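Side-chain contact in serine-threonine phosphatase 2C (Toxoplasma gondii, PDB 2I44), which probably removes phosphate groups from serine and threonine residues of proteins, as a metal-dependent phosphatase of the PP2C family, and here binds calcium ions: residues 39-44 and 74-79. Sequence-based numbering, arbitrary orientation.
Sequences RFTLCP and LVVPQL
A small, buried apolar contact seats helix 66-80 on strand 38-43, in the layer where helices cover one of the two antiparallel sheets of the PP2C alpha-beta sandwich. Val76 carries it from the helix. Its CG2 methyl reaches two strand side chains at once, lying 4.2 Å from CG2 of Thr41 and equally 4.2 Å from CB of Cys43. Because Thr41 and Cys43 are two residues apart on an extended strand, both direct CB toward the helix, whereas Leu42 between them turns to the far face and packs on Ala24 and Ile26 of strand 22-29. At chi1 -63° the hydroxyl of Thr41 lies anti to its backbone C and the CG2 methyl anti to N, which turns the methyl to Val76 while OG1 hydrogen-bonds the carbonyl oxygen of Lys72, a turn earlier in the helix; threonine thus serves both apolar and polar sides. Cys43 is small enough for its CA to lie 7.8 Å from CA of Val76, whose short, branched side chain spans the distance with one methyl. No hydrogen bond links the two segments. Pro77, which has no amide hydrogen to give, follows at a kink in the helix. Around the contact, Phe55 of the adjoining strand 53-62 touches Cys43, Val75 and Val76, Thr9 of the N-terminal loop meets Cys43 and Val76, and helix 98-130 packs against Val75 and Leu79 through Met116.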
loop_
_atom_site.group_PDB
_atom_site.type_symbol
_atom_site.label_atom_id
_atom_site.label_comp_id
_atom_site.label_asym_id
_atom_site.label_seq_id
_atom_site.Cartn_x
_atom_site.Cartn_y
_atom_site.Cartn_z
ATOM N N ARG A 39 -3.612 7.774 4.154
ATOM C CA ARG A 39 -5.000 7.348 4.038
ATOM C C ARG A 39 -5.039 5.819 4.066
ATOM O O ARG A 39 -4.001 5.163 3.970
ATOM C CB ARG A 39 -5.619 7.886 2.743
ATOM C CG ARG A 39 -5.828 9.403 2.743
ATOM C CD ARG A 39 -6.863 9.822 3.790
ATOM N NE ARG A 39 -7.188 11.246 3.711
ATOM C CZ ARG A 39 -6.402 12.236 4.135
ATOM N NH1 ARG A 39 -5.222 11.975 4.686
ATOM N NH2 ARG A 39 -6.793 13.495 3.995
ATOM N N PHE A 40 -6.229 5.248 4.203
ATOM C CA PHE A 40 -6.344 3.798 4.248
ATOM C C PHE A 40 -7.765 3.336 3.966
ATOM O O PHE A 40 -8.724 4.106 4.072
ATOM C CB PHE A 40 -5.875 3.283 5.608
ATOM C CG PHE A 40 -6.583 3.913 6.775
ATOM C CD1 PHE A 40 -7.873 3.526 7.116
ATOM C CD2 PHE A 40 -5.953 4.886 7.544
ATOM C CE1 PHE A 40 -8.525 4.091 8.204
ATOM C CE2 PHE A 40 -6.601 5.460 8.638
ATOM C CZ PHE A 40 -7.889 5.061 8.967
ATOM N N THR A 41 -7.890 2.059 3.630
ATOM C CA THR A 41 -9.175 1.487 3.290
ATOM C C THR A 41 -9.226 0.034 3.725
ATOM O O THR A 41 -8.286 -0.721 3.498
ATOM C CB THR A 41 -9.405 1.574 1.764
ATOM O OG1 THR A 41 -9.443 2.952 1.366
ATOM C CG2 THR A 41 -10.706 0.874 1.363
ATOM N N LEU A 42 -10.320 -0.348 4.371
ATOM C CA LEU A 42 -10.500 -1.719 4.807
ATOM C C LEU A 42 -11.918 -2.165 4.474
ATOM O O LEU A 42 -12.887 -1.552 4.918
ATOM C CB LEU A 42 -10.244 -1.848 6.318
ATOM C CG LEU A 42 -10.159 -3.274 6.887
ATOM C CD1 LEU A 42 -9.559 -3.245 8.278
ATOM C CD2 LEU A 42 -11.528 -3.911 6.920
ATOM N N CYS A 43 -12.033 -3.220 3.673
ATOM C CA CYS A 43 -13.338 -3.765 3.303
ATOM C C CYS A 43 -13.456 -5.155 3.941
ATOM O O CYS A 43 -12.982 -6.142 3.387
ATOM C CB CYS A 43 -13.455 -3.866 1.782
ATOM S SG CYS A 43 -15.113 -4.298 1.196
ATOM N N PRO A 44 -14.098 -5.244 5.119
ATOM C CA PRO A 44 -14.274 -6.506 5.849
ATOM C C PRO A 44 -14.940 -7.658 5.091
ATOM O O PRO A 44 -14.549 -8.816 5.247
ATOM C CB PRO A 44 -15.052 -6.076 7.093
ATOM C CG PRO A 44 -15.854 -4.928 6.601
ATOM C CD PRO A 44 -14.863 -4.161 5.760
ATOM N N LEU A 74 -11.406 4.645 -4.660
ATOM C CA LEU A 74 -11.460 4.103 -6.011
ATOM C C LEU A 74 -11.037 2.644 -6.139
ATOM O O LEU A 74 -11.486 1.944 -7.048
ATOM C CB LEU A 74 -10.589 4.945 -6.947
ATOM C CG LEU A 74 -10.905 6.439 -7.073
ATOM C CD1 LEU A 74 -9.901 7.091 -8.030
ATOM C CD2 LEU A 74 -12.332 6.632 -7.578
ATOM N N VAL A 75 -10.174 2.184 -5.239
ATOM C CA VAL A 75 -9.671 0.816 -5.307
ATOM C C VAL A 75 -10.686 -0.317 -5.209
ATOM O O VAL A 75 -10.656 -1.233 -6.026
ATOM C CB VAL A 75 -8.551 0.571 -4.256
ATOM C CG1 VAL A 75 -7.314 1.370 -4.636
ATOM C CG2 VAL A 75 -9.026 0.968 -2.869
ATOM N N VAL A 76 -11.583 -0.281 -4.229
ATOM C CA VAL A 76 -12.550 -1.363 -4.125
ATOM C C VAL A 76 -13.510 -1.365 -5.322
ATOM O O VAL A 76 -13.725 -2.410 -5.948
ATOM C CB VAL A 76 -13.312 -1.311 -2.774
ATOM C CG1 VAL A 76 -14.439 -2.327 -2.758
ATOM C CG2 VAL A 76 -12.344 -1.631 -1.638
ATOM N N PRO A 77 -14.081 -0.200 -5.678
ATOM C CA PRO A 77 -14.996 -0.188 -6.827
ATOM C C PRO A 77 -14.314 -0.675 -8.111
ATOM O O PRO A 77 -14.875 -1.482 -8.856
ATOM C CB PRO A 77 -15.424 1.274 -6.909
ATOM C CG PRO A 77 -15.400 1.694 -5.467
ATOM C CD PRO A 77 -14.094 1.102 -4.989
ATOM N N GLN A 78 -13.101 -0.197 -8.365
ATOM C CA GLN A 78 -12.377 -0.613 -9.560
ATOM C C GLN A 78 -12.032 -2.100 -9.510
ATOM O O GLN A 78 -12.085 -2.795 -10.525
ATOM C CB GLN A 78 -11.090 0.203 -9.719
ATOM C CG GLN A 78 -11.295 1.632 -10.206
ATOM C CD GLN A 78 -11.875 1.702 -11.615
ATOM O OE1 GLN A 78 -11.887 0.713 -12.347
ATOM N NE2 GLN A 78 -12.343 2.882 -12.004
ATOM N N LEU A 79 -11.676 -2.587 -8.325
ATOM C CA LEU A 79 -11.322 -3.992 -8.166
ATOM C C LEU A 79 -12.462 -4.914 -8.576
ATOM O O LEU A 79 -12.294 -5.772 -9.441
ATOM C CB LEU A 79 -10.938 -4.291 -6.712
ATOM C CG LEU A 79 -10.750 -5.772 -6.368
ATOM C CD1 LEU A 79 -9.578 -6.336 -7.161
ATOM C CD2 LEU A 79 -10.499 -5.929 -4.878
#